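Local coordinates for protein alanine racemase (Corynebacterium glutamicum, PDB 2DY3) that belongs to the alanine racemase family, pairing a TIM-barrel-type domain with a largely beta-stranded C-terminal domain, and binds pyridoxal-5'-phosphate, at residues 90-95 against 107-112; 101-106 against 138-143; 2-7 against 271-276. All coordinates share one frame; numbering follows the deposited sequence.

Contact 1. Residues 90-95 against 107-112; sequences AAIDRN and KALIET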
ATOM      1  N   ALA B  90     -20.827 -13.735  12.901  1.00 16.95           N
ATOM      2  CA  ALA B  90     -19.763 -14.664  12.534  1.00 17.04           C
ATOM      3  C   ALA B  90     -18.579 -14.490  13.480  1.00 18.82           C
ATOM      4  O   ALA B  90     -17.877 -15.452  13.789  1.00 20.37           O
ATOM      5  CB  ALA B  90     -19.323 -14.416  11.098  1.00 15.43           C
ATOM      6  N   ALA B  91     -18.362 -13.260  13.938  1.00 17.29           N
ATOM      7  CA  ALA B  91     -17.260 -12.977  14.848  1.00 17.56           C
ATOM      8  C   ALA B  91     -17.609 -13.510  16.234  1.00 17.94           C
ATOM      9  O   ALA B  91     -16.788 -14.166  16.887  1.00 17.68           O
ATOM     10  CB  ALA B  91     -17.000 -11.483  14.905  1.00 19.77           C
ATOM     11  N   ILE B  92     -18.829 -13.221  16.677  1.00 17.19           N
ATOM     12  CA  ILE B  92     -19.296 -13.695  17.971  1.00 19.03           C
ATOM     13  C   ILE B  92     -19.103 -15.209  18.053  1.00 20.21           C
ATOM     14  O   ILE B  92     -18.632 -15.727  19.066  1.00 20.87           O
ATOM     15  CB  ILE B  92     -20.790 -13.388  18.185  1.00 16.70           C
ATOM     16  CG1 ILE B  92     -21.020 -11.875  18.202  1.00 18.72           C
ATOM     17  CG2 ILE B  92     -21.260 -14.007  19.499  1.00 17.48           C
ATOM     18  CD1 ILE B  92     -22.484 -11.473  18.312  1.00 14.47           C
ATOM     19  N   ASP B  93     -19.467 -15.907  16.979  1.00 20.30           N
ATOM     20  CA  ASP B  93     -19.335 -17.359  16.919  1.00 23.91           C
ATOM     21  C   ASP B  93     -17.885 -17.815  17.084  1.00 25.27           C
ATOM     22  O   ASP B  93     -17.626 -18.956  17.481  1.00 24.32           O
ATOM     23  CB  ASP B  93     -19.861 -17.902  15.584  1.00 25.39           C
ATOM     24  CG  ASP B  93     -21.347 -17.675  15.396  1.00 27.30           C
ATOM     25  OD1 ASP B  93     -22.077 -17.607  16.405  1.00 27.70           O
ATOM     26  OD2 ASP B  93     -21.786 -17.585  14.229  1.00 29.28           O
ATOM     27  N   ARG B  94     -16.948 -16.926  16.765  1.00 25.72           N
ATOM     28  CA  ARG B  94     -15.525 -17.234  16.862  1.00 25.71           C
ATOM     29  C   ARG B  94     -14.902 -16.673  18.146  1.00 25.26           C
ATOM     30  O   ARG B  94     -13.684 -16.500  18.238  1.00 24.29           O
ATOM     31  CB  ARG B  94     -14.797 -16.680  15.633  1.00 28.30           C
ATOM     32  CG  ARG B  94     -15.303 -17.257  14.315  1.00 30.70           C
ATOM     33  CD  ARG B  94     -14.282 -18.191  13.696  1.00 32.80           C
ATOM     34  NE  ARG B  94     -13.388 -17.484  12.794  1.00 36.26           N
ATOM     35  CZ  ARG B  94     -12.199 -17.932  12.404  1.00 36.17           C
ATOM     36  NH1 ARG B  94     -11.739 -19.097  12.843  1.00 36.15           N
ATOM     37  NH2 ARG B  94     -11.481 -17.219  11.554  1.00 38.09           N
ATOM     38  N   ASN B  95     -15.746 -16.394  19.132  1.00 22.57           N
ATOM     39  CA  ASN B  95     -15.294 -15.862  20.414  1.00 22.87           C
ATOM     40  C   ASN B  95     -14.497 -14.572  20.261  1.00 21.14           C
ATOM     41  O   ASN B  95     -13.457 -14.385  20.889  1.00 22.34           O
ATOM     42  CB  ASN B  95     -14.463 -16.912  21.165  1.00 23.48           C
ATOM     43  CG  ASN B  95     -14.045 -16.445  22.552  1.00 27.82           C
ATOM     44  OD1 ASN B  95     -14.850 -15.881  23.302  1.00 28.51           O
ATOM     45  ND2 ASN B  95     -12.787 -16.688  22.903  1.00 28.86           N
ATOM     46  N   LYS B 107     -27.836  -2.024  20.095  1.00 17.14           N
ATOM     47  CA  LYS B 107     -29.129  -2.576  19.716  1.00 19.20           C
ATOM     48  C   LYS B 107     -29.005  -3.873  18.925  1.00 19.46           C
ATOM     49  O   LYS B 107     -29.720  -4.845  19.191  1.00 20.58           O
ATOM     50  CB  LYS B 107     -29.912  -1.546  18.901  1.00 21.14           C
ATOM     51  CG  LYS B 107     -31.309  -1.992  18.520  1.00 25.38           C
ATOM     52  CD  LYS B 107     -32.085  -0.857  17.875  1.00 27.51           C
ATOM     53  CE  LYS B 107     -33.509  -1.279  17.557  1.00 31.58           C
ATOM     54  NZ  LYS B 107     -34.269  -0.177  16.907  1.00 34.11           N
ATOM     55  N   ALA B 108     -28.099  -3.885  17.954  1.00 17.63           N
ATOM     56  CA  ALA B 108     -27.893  -5.062  17.122  1.00 17.94           C
ATOM     57  C   ALA B 108     -27.404  -6.247  17.949  1.00 18.54           C
ATOM     58  O   ALA B 108     -27.746  -7.395  17.667  1.00 18.05           O
ATOM     59  CB  ALA B 108     -26.890  -4.750  16.007  1.00 16.70           C
ATOM     60  N   LEU B 109     -26.604  -5.966  18.971  1.00 18.97           N
ATOM     61  CA  LEU B 109     -26.065  -7.018  19.826  1.00 19.14           C
ATOM     62  C   LEU B 109     -27.127  -7.596  20.749  1.00 18.59           C
ATOM     63  O   LEU B 109     -27.231  -8.811  20.898  1.00 15.77           O
ATOM     64  CB  LEU B 109     -24.896  -6.472  20.652  1.00 19.34           C
ATOM     65  CG  LEU B 109     -23.665  -6.114  19.811  1.00 19.54           C
ATOM     66  CD1 LEU B 109     -22.676  -5.320  20.636  1.00 19.80           C
ATOM     67  CD2 LEU B 109     -23.030  -7.390  19.282  1.00 20.93           C
ATOM     68  N   ILE B 110     -27.913  -6.718  21.363  1.00 18.45           N
ATOM     69  CA  ILE B 110     -28.973  -7.143  22.270  1.00 18.78           C
ATOM     70  C   ILE B 110     -30.019  -7.963  21.531  1.00 20.22           C
ATOM     71  O   ILE B 110     -30.601  -8.898  22.087  1.00 20.86           O
ATOM     72  CB  ILE B 110     -29.665  -5.929  22.916  1.00 19.07           C
ATOM     73  CG1 ILE B 110     -28.705  -5.235  23.887  1.00 20.47           C
ATOM     74  CG2 ILE B 110     -30.920  -6.367  23.645  1.00 19.56           C
ATOM     75  CD1 ILE B 110     -29.225  -3.908  24.405  1.00 22.72           C
ATOM     76  N   GLU B 111     -30.253  -7.618  20.271  1.00 19.05           N
ATOM     77  CA  GLU B 111     -31.244  -8.332  19.484  1.00 22.48           C
ATOM     78  C   GLU B 111     -30.674  -9.571  18.803  1.00 22.30           C
ATOM     79  O   GLU B 111     -31.360 -10.217  18.009  1.00 23.99           O
ATOM     80  CB  GLU B 111     -31.873  -7.389  18.457  1.00 24.28           C
ATOM     81  CG  GLU B 111     -32.694  -6.271  19.100  1.00 27.25           C
ATOM     82  CD  GLU B 111     -33.197  -5.252  18.095  1.00 31.25           C
ATOM     83  OE1 GLU B 111     -33.935  -4.330  18.501  1.00 32.47           O
ATOM     84  OE2 GLU B 111     -32.848  -5.368  16.901  1.00 31.77           O
ATOM     85  N   THR B 112     -29.426  -9.904  19.121  1.00 20.98           N
ATOM     86  CA  THR B 112     -28.780 -11.086  18.550  1.00 20.99           C
ATOM     87  C   THR B 112     -28.985 -12.284  19.469  1.00 21.33           C
ATOM     88  O   THR B 112     -28.667 -12.220  20.663  1.00 19.24           O
ATOM     89  CB  THR B 112     -27.260 -10.896  18.387  1.00 20.70           C
ATOM     90  OG1 THR B 112     -26.996  -9.931  17.364  1.00 18.34           O
ATOM     91  CG2 THR B 112     -26.607 -12.226  18.017  1.00 20.75           C
TER

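Contact 2. Residues 101-106 against 138-143; sequences ISPAHA and EGVFSA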
ATOM      1  N   ILE B 101     -19.774   0.719  19.804  1.00 15.36           N
ATOM      2  CA  ILE B 101     -19.341   2.062  19.432  1.00 16.12           C
ATOM      3  C   ILE B 101     -20.454   3.087  19.202  1.00 17.01           C
ATOM      4  O   ILE B 101     -20.182   4.272  19.028  1.00 17.28           O
ATOM      5  CB  ILE B 101     -18.421   2.021  18.178  1.00 18.75           C
ATOM      6  CG1 ILE B 101     -19.242   1.740  16.924  1.00 18.12           C
ATOM      7  CG2 ILE B 101     -17.356   0.941  18.342  1.00 17.57           C
ATOM      8  CD1 ILE B 101     -18.430   1.826  15.645  1.00 21.94           C
ATOM      9  N   SER B 102     -21.700   2.627  19.201  1.00 15.26           N
ATOM     10  CA  SER B 102     -22.851   3.507  19.030  1.00 15.40           C
ATOM     11  C   SER B 102     -24.082   2.761  19.520  1.00 16.85           C
ATOM     12  O   SER B 102     -24.068   1.537  19.640  1.00 17.56           O
ATOM     13  CB  SER B 102     -23.057   3.886  17.561  1.00 14.74           C
ATOM     14  OG  SER B 102     -23.790   2.884  16.878  1.00 12.68           O
ATOM     15  N   PRO B 103     -25.163   3.497  19.821  1.00 17.41           N
ATOM     16  CA  PRO B 103     -26.407   2.890  20.297  1.00 17.24           C
ATOM     17  C   PRO B 103     -26.919   1.818  19.336  1.00 16.50           C
ATOM     18  O   PRO B 103     -27.451   0.792  19.764  1.00 15.51           O
ATOM     19  CB  PRO B 103     -27.360   4.085  20.401  1.00 16.38           C
ATOM     20  CG  PRO B 103     -26.414   5.217  20.784  1.00 18.51           C
ATOM     21  CD  PRO B 103     -25.232   4.971  19.867  1.00 18.13           C
ATOM     22  N   ALA B 104     -26.768   2.063  18.037  1.00 16.04           N
ATOM     23  CA  ALA B 104     -27.228   1.104  17.036  1.00 15.41           C
ATOM     24  C   ALA B 104     -26.488  -0.226  17.180  1.00 13.47           C
ATOM     25  O   ALA B 104     -27.072  -1.292  16.991  1.00 13.90           O
ATOM     26  CB  ALA B 104     -27.032   1.669  15.624  1.00 14.66           C
ATOM     27  N   HIS B 105     -25.201  -0.154  17.510  1.00 12.93           N
ATOM     28  CA  HIS B 105     -24.377  -1.353  17.690  1.00 13.05           C
ATOM     29  C   HIS B 105     -24.871  -2.115  18.912  1.00 13.71           C
ATOM     30  O   HIS B 105     -24.990  -3.340  18.895  1.00 12.83           O
ATOM     31  CB  HIS B 105     -22.913  -0.958  17.882  1.00 13.14           C
ATOM     32  CG  HIS B 105     -22.244  -0.499  16.625  1.00 12.96           C
ATOM     33  ND1 HIS B 105     -21.501  -1.343  15.826  1.00 15.86           N
ATOM     34  CD2 HIS B 105     -22.202   0.716  16.031  1.00 13.21           C
ATOM     35  CE1 HIS B 105     -21.026  -0.664  14.797  1.00 14.36           C
ATOM     36  NE2 HIS B 105     -21.437   0.587  14.899  1.00 14.02           N
ATOM     37  N   ALA B 106     -25.160  -1.375  19.976  1.00 13.84           N
ATOM     38  CA  ALA B 106     -25.673  -1.980  21.194  1.00 14.99           C
ATOM     39  C   ALA B 106     -26.984  -2.698  20.859  1.00 16.32           C
ATOM     40  O   ALA B 106     -27.204  -3.841  21.265  1.00 16.02           O
ATOM     41  CB  ALA B 106     -25.918  -0.903  22.252  1.00 14.00           C
ATOM     42  N   GLU B 138     -26.262   6.768  29.362  1.00 25.47           N
ATOM     43  CA  GLU B 138     -27.409   6.313  30.140  1.00 27.35           C
ATOM     44  C   GLU B 138     -28.192   5.204  29.453  1.00 25.62           C
ATOM     45  O   GLU B 138     -28.360   4.114  30.005  1.00 24.00           O
ATOM     46  CB  GLU B 138     -28.357   7.483  30.423  1.00 29.44           C
ATOM     47  CG  GLU B 138     -27.839   8.485  31.435  1.00 35.26           C
ATOM     48  CD  GLU B 138     -27.743   7.906  32.829  1.00 37.44           C
ATOM     49  OE1 GLU B 138     -27.406   8.664  33.764  1.00 39.43           O
ATOM     50  OE2 GLU B 138     -28.003   6.697  32.992  1.00 38.78           O
ATOM     51  N   GLY B 139     -28.682   5.501  28.253  1.00 23.93           N
ATOM     52  CA  GLY B 139     -29.462   4.534  27.504  1.00 22.97           C
ATOM     53  C   GLY B 139     -28.729   3.243  27.198  1.00 23.41           C
ATOM     54  O   GLY B 139     -29.269   2.155  27.411  1.00 24.51           O
ATOM     55  N   VAL B 140     -27.501   3.364  26.700  1.00 21.50           N
ATOM     56  CA  VAL B 140     -26.690   2.205  26.354  1.00 21.87           C
ATOM     57  C   VAL B 140     -26.365   1.297  27.542  1.00 21.99           C
ATOM     58  O   VAL B 140     -26.478   0.074  27.436  1.00 20.50           O
ATOM     59  CB  VAL B 140     -25.361   2.635  25.681  1.00 23.80           C
ATOM     60  CG1 VAL B 140     -24.434   1.431  25.554  1.00 20.20           C
ATOM     61  CG2 VAL B 140     -25.642   3.236  24.300  1.00 20.21           C
ATOM     62  N   PHE B 141     -25.952   1.874  28.667  1.00 21.43           N
ATOM     63  CA  PHE B 141     -25.631   1.042  29.825  1.00 21.93           C
ATOM     64  C   PHE B 141     -26.901   0.340  30.301  1.00 22.59           C
ATOM     65  O   PHE B 141     -26.882  -0.840  30.647  1.00 23.75           O
ATOM     66  CB  PHE B 141     -25.044   1.878  30.978  1.00 22.46           C
ATOM     67  CG  PHE B 141     -23.773   2.618  30.622  1.00 21.24           C
ATOM     68  CD1 PHE B 141     -23.001   2.235  29.535  1.00 20.29           C
ATOM     69  CD2 PHE B 141     -23.341   3.685  31.399  1.00 19.54           C
ATOM     70  CE1 PHE B 141     -21.821   2.904  29.233  1.00 20.82           C
ATOM     71  CE2 PHE B 141     -22.162   4.359  31.104  1.00 18.09           C
ATOM     72  CZ  PHE B 141     -21.402   3.967  30.019  1.00 19.65           C
ATOM     73  N   SER B 142     -28.011   1.067  30.304  1.00 23.72           N
ATOM     74  CA  SER B 142     -29.279   0.497  30.741  1.00 24.40           C
ATOM     75  C   SER B 142     -29.697  -0.663  29.848  1.00 23.47           C
ATOM     76  O   SER B 142     -30.135  -1.707  30.329  1.00 25.30           O
ATOM     77  CB  SER B 142     -30.369   1.569  30.732  1.00 25.63           C
ATOM     78  OG  SER B 142     -31.615   1.014  31.103  1.00 29.27           O
ATOM     79  N   ALA B 143     -29.555  -0.475  28.542  1.00 22.72           N
ATOM     80  CA  ALA B 143     -29.921  -1.501  27.579  1.00 21.25           C
ATOM     81  C   ALA B 143     -29.061  -2.755  27.709  1.00 19.56           C
ATOM     82  O   ALA B 143     -29.584  -3.868  27.747  1.00 18.62           O
ATOM     83  CB  ALA B 143     -29.823  -0.941  26.162  1.00 21.66           C
TER

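Contact 3. Residues 2-7 against 271-276; sequences NLLTTK and VPAGYA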
ATOM      1  N   ASN B   2      14.513 -12.020  -4.528  1.00 28.14           N
ATOM      2  CA  ASN B   2      13.676 -10.841  -4.705  1.00 25.93           C
ATOM      3  C   ASN B   2      14.463  -9.540  -4.589  1.00 23.81           C
ATOM      4  O   ASN B   2      15.307  -9.390  -3.710  1.00 22.68           O
ATOM      5  CB  ASN B   2      12.537 -10.871  -3.691  1.00 28.29           C
ATOM      6  CG  ASN B   2      11.594 -12.027  -3.931  1.00 30.85           C
ATOM      7  OD1 ASN B   2      11.066 -12.185  -5.034  1.00 30.63           O
ATOM      8  ND2 ASN B   2      11.380 -12.847  -2.907  1.00 32.24           N
ATOM      9  N   LEU B   3      14.170  -8.596  -5.478  1.00 22.23           N
ATOM     10  CA  LEU B   3      14.870  -7.313  -5.496  1.00 21.65           C
ATOM     11  C   LEU B   3      14.365  -6.306  -4.468  1.00 20.36           C
ATOM     12  O   LEU B   3      15.052  -5.340  -4.149  1.00 22.24           O
ATOM     13  CB  LEU B   3      14.762  -6.688  -6.889  1.00 20.23           C
ATOM     14  CG  LEU B   3      15.290  -7.507  -8.072  1.00 21.65           C
ATOM     15  CD1 LEU B   3      14.860  -6.842  -9.381  1.00 19.03           C
ATOM     16  CD2 LEU B   3      16.802  -7.622  -7.988  1.00 20.33           C
ATOM     17  N   LEU B   4      13.163  -6.527  -3.954  1.00 18.36           N
ATOM     18  CA  LEU B   4      12.578  -5.604  -2.993  1.00 16.47           C
ATOM     19  C   LEU B   4      11.909  -6.359  -1.851  1.00 15.91           C
ATOM     20  O   LEU B   4      10.977  -7.129  -2.067  1.00 18.15           O
ATOM     21  CB  LEU B   4      11.557  -4.714  -3.704  1.00 13.44           C
ATOM     22  CG  LEU B   4      10.896  -3.620  -2.870  1.00 13.03           C
ATOM     23  CD1 LEU B   4      11.969  -2.668  -2.347  1.00 11.98           C
ATOM     24  CD2 LEU B   4       9.873  -2.875  -3.725  1.00  8.96           C
ATOM     25  N   THR B   5      12.365  -6.127  -0.630  1.00 15.29           N
ATOM     26  CA  THR B   5      11.790  -6.840   0.501  1.00 16.89           C
ATOM     27  C   THR B   5      11.813  -6.064   1.807  1.00 17.31           C
ATOM     28  O   THR B   5      12.463  -5.025   1.929  1.00 17.27           O
ATOM     29  CB  THR B   5      12.560  -8.151   0.768  1.00 18.14           C
ATOM     30  OG1 THR B   5      13.812  -7.841   1.390  1.00 17.94           O
ATOM     31  CG2 THR B   5      12.845  -8.897  -0.535  1.00 17.62           C
ATOM     32  N   THR B   6      11.072  -6.581   2.779  1.00 17.28           N
ATOM     33  CA  THR B   6      11.058  -6.023   4.118  1.00 18.23           C
ATOM     34  C   THR B   6      11.525  -7.184   4.987  1.00 19.82           C
ATOM     35  O   THR B   6      10.993  -8.291   4.884  1.00 21.19           O
ATOM     36  CB  THR B   6       9.651  -5.598   4.581  1.00 19.57           C
ATOM     37  OG1 THR B   6       8.716  -6.657   4.327  1.00 21.47           O
ATOM     38  CG2 THR B   6       9.214  -4.324   3.868  1.00 18.49           C
ATOM     39  N   LYS B   7      12.548  -6.947   5.801  1.00 19.90           N
ATOM     40  CA  LYS B   7      13.063  -7.975   6.700  1.00 21.49           C
ATOM     41  C   LYS B   7      12.345  -7.799   8.021  1.00 21.39           C
ATOM     42  O   LYS B   7      12.416  -6.730   8.621  1.00 20.86           O
ATOM     43  CB  LYS B   7      14.556  -7.794   6.974  1.00 22.95           C
ATOM     44  CG  LYS B   7      15.515  -8.230   5.889  1.00 29.10           C
ATOM     45  CD  LYS B   7      16.940  -8.043   6.402  1.00 30.15           C
ATOM     46  CE  LYS B   7      17.986  -8.588   5.445  1.00 35.51           C
ATOM     47  NZ  LYS B   7      19.370  -8.379   5.978  1.00 33.46           N
ATOM     48  N   VAL B 271      17.258   1.880  -8.028  1.00 16.51           N
ATOM     49  CA  VAL B 271      16.789   0.914  -7.047  1.00 16.78           C
ATOM     50  C   VAL B 271      15.346   0.588  -7.410  1.00 16.56           C
ATOM     51  O   VAL B 271      14.510   1.475  -7.560  1.00 18.16           O
ATOM     52  CB  VAL B 271      16.934   1.454  -5.592  1.00 18.49           C
ATOM     53  CG1 VAL B 271      17.239   2.934  -5.617  1.00 21.46           C
ATOM     54  CG2 VAL B 271      15.694   1.151  -4.780  1.00 19.98           C
ATOM     55  N   PRO B 272      15.055  -0.705  -7.597  1.00 16.06           N
ATOM     56  CA  PRO B 272      13.758  -1.279  -7.960  1.00 16.07           C
ATOM     57  C   PRO B 272      12.612  -1.095  -6.972  1.00 15.77           C
ATOM     58  O   PRO B 272      12.063  -2.070  -6.467  1.00 14.08           O
ATOM     59  CB  PRO B 272      14.094  -2.755  -8.188  1.00 16.25           C
ATOM     60  CG  PRO B 272      15.142  -2.999  -7.168  1.00 13.73           C
ATOM     61  CD  PRO B 272      16.034  -1.774  -7.331  1.00 15.45           C
ATOM     62  N   ALA B 273      12.252   0.158  -6.716  1.00 17.23           N
ATOM     63  CA  ALA B 273      11.146   0.487  -5.821  1.00 16.18           C
ATOM     64  C   ALA B 273      10.554   1.823  -6.275  1.00 16.09           C
ATOM     65  O   ALA B 273      11.290   2.802  -6.418  1.00 15.20           O
ATOM     66  CB  ALA B 273      11.639   0.583  -4.383  1.00 18.14           C
ATOM     67  N   GLY B 274       9.237   1.848  -6.509  1.00 13.40           N
ATOM     68  CA  GLY B 274       8.558   3.061  -6.954  1.00 14.29           C
ATOM     69  C   GLY B 274       7.294   3.355  -6.152  1.00 15.19           C
ATOM     70  O   GLY B 274       7.012   2.658  -5.178  1.00 16.45           O
ATOM     71  N   TYR B 275       6.518   4.368  -6.539  1.00 16.01           N
ATOM     72  CA  TYR B 275       5.318   4.684  -5.765  1.00 14.41           C
ATOM     73  C   TYR B 275       4.298   3.558  -5.732  1.00 17.84           C
ATOM     74  O   TYR B 275       3.415   3.543  -4.872  1.00 18.75           O
ATOM     75  CB  TYR B 275       4.651   5.995  -6.224  1.00 12.69           C
ATOM     76  CG  TYR B 275       4.340   6.128  -7.697  1.00 12.30           C
ATOM     77  CD1 TYR B 275       5.229   6.751  -8.563  1.00 11.80           C
ATOM     78  CD2 TYR B 275       3.145   5.648  -8.219  1.00 13.30           C
ATOM     79  CE1 TYR B 275       4.935   6.896  -9.908  1.00 11.33           C
ATOM     80  CE2 TYR B 275       2.842   5.781  -9.559  1.00 10.81           C
ATOM     81  CZ  TYR B 275       3.739   6.410 -10.400  1.00 12.80           C
ATOM     82  OH  TYR B 275       3.429   6.571 -11.727  1.00 13.81           O
ATOM     83  N   ALA B 276       4.417   2.612  -6.658  1.00 15.81           N
ATOM     84  CA  ALA B 276       3.506   1.475  -6.676  1.00 17.34           C
ATOM     85  C   ALA B 276       3.914   0.526  -5.551  1.00 17.69           C
ATOM     86  O   ALA B 276       3.167  -0.386  -5.184  1.00 17.78           O
ATOM     87  CB  ALA B 276       3.585   0.752  -8.021  1.00 16.56           C
TER

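Contact 1. Residues 90-95 against 107-112
I92 reaches across from helix 88-92 to L109 near the end of helix 103-110 and T112 just beyond it, joining two successive helices on the outside of the beta/alpha barrel. The contact rests on one methyl group. I92 CD1 lies 4.2 Å from L109 CD2 and equally 4.2 Å from T112 CG2, with the two partners at roughly a right angle as seen from it. With chi2 at 176° the ethyl branch of I92 is fully extended, which carries CD1 over to the second helix. L109 brings one branch of its buried isobutyl group, and L109 also packs on W82 and on V119 of strand 117-122. That strand also supplies I117, which touches both I92 and T112, so the well-packed part faces the barrel wall.

Away from this cluster the segments are open to solvent, with D93, N95, K107 and E111 exposed. The first helix closes in a Schellman motif, N95 taking the positive phi, with I96 N bonded to A91 O and N95 N to I92 O. The second finishes with a side-chain bond of its own. Chi1 of T112 (-69°) places OG1 beside the backbone N and leaves CG2 anti to it; CG2 thus meets I92, while OG1 donates to A108 O over 2.7 Å, tilted 22° from the carbonyl plane.

Contact 2. Residues 101-106 against 138-143
P103, in the first turn of helix 103-110, and V140, midway along helix 134-146, bring the two backbones to 6.1 Å between P103 CA and V140 CA, a close approach made with no hydrogen bond from one segment to the other. V140 does the bridging, and its two methyls divide the work. CG2 rests against the proline, 4.1 Å from P103 CG, and it lies just as far from P103 CA, so the valine meets the start of the helix itself as well as the pyrrolidine ring. The two side chains cross at about a right angle. CG1, held anti to the backbone N by a chi1 of 170°, turns the other way along the helix to A106 CB at 4.3 Å. P103 and A106 are three residues apart, nearly one turn, and the branched valine spans the interval between them.

S102 stands at the N-cap of this helix. Its carbonyl is well used in the first turn, accepting from A106 N at 3.1 Å, whereas the capping bond from H105 N to S102 OG is weak and the position of that hydroxyl less sure.

This is helix-to-helix packing on the outer layer of the beta/alpha barrel. Beside V140, F141 reaches inward to I121 of strand 117-122 and also packs on L183 and A184 of helix 169-186. On the far flank of helix 103-110, H105 meets W82 edge-to-face, and S102 and H105 pack on V244 and S243 of the second subunit.

Contact 3. Residues 2-7 against 271-276
L4 sets its isobutyl group against the carbonyl oxygen of P272 and the methyl of A273, where strand 4-8 of the C-terminal domain's mixed sheet meets an inverse gamma turn centred on P272. The turn is closed by A273 N, which donates to V271 O at 2.7 Å, and it leads the chain out of strand 267-271. Both methyls of L4 take part. CD2 sits 3.6 Å from P272 O, while CD1 and CD2 are each 3.9 Å from A273 CB, so that the alanine methyl faces the fork of the leucine. A chi1 of -176° makes this possible by swinging L4 CG anti to the backbone N and out toward the turn.

Within the sheet, strand 4-8 runs between strand 236-247, antiparallel to it, and strand 357-360, parallel to it; W238 and A240 add to the packing around L4. All four touching residues are buried, and the second subunit covers part of the contact, with its T83 against L3 and its I81 against P272. Next to L4, L3 meets the proline ring by the root of its side chain: P272 CG lies 3.7 Å from L3 CB and 3.8 Å from the carbonyl oxygen, L3 O.

Contacts 1 and 2 share helix 103-110 and interlock along the chain, their segments alternating. Their centres are 14 Å apart, and they touch directly where I110 CD1 packs 3.4 Å from A143 O; helix 103-110 thus packs on helix 88-92 in one contact and on helix 134-146 in the other. Contact 3 belongs to the other domain, its centre 42 Å from that of contact 1 and 47 Å from that of contact 2, yet the loop it closes encloses both. It lies a shell away from the ligand: the side chain of P272 is about 12 Å from a bound pyridoxal-5'-phosphate, while Y275 touches Y346, a residue of the ligand pocket, on the second subunit. Contacts 2 and 3 both meet that subunit.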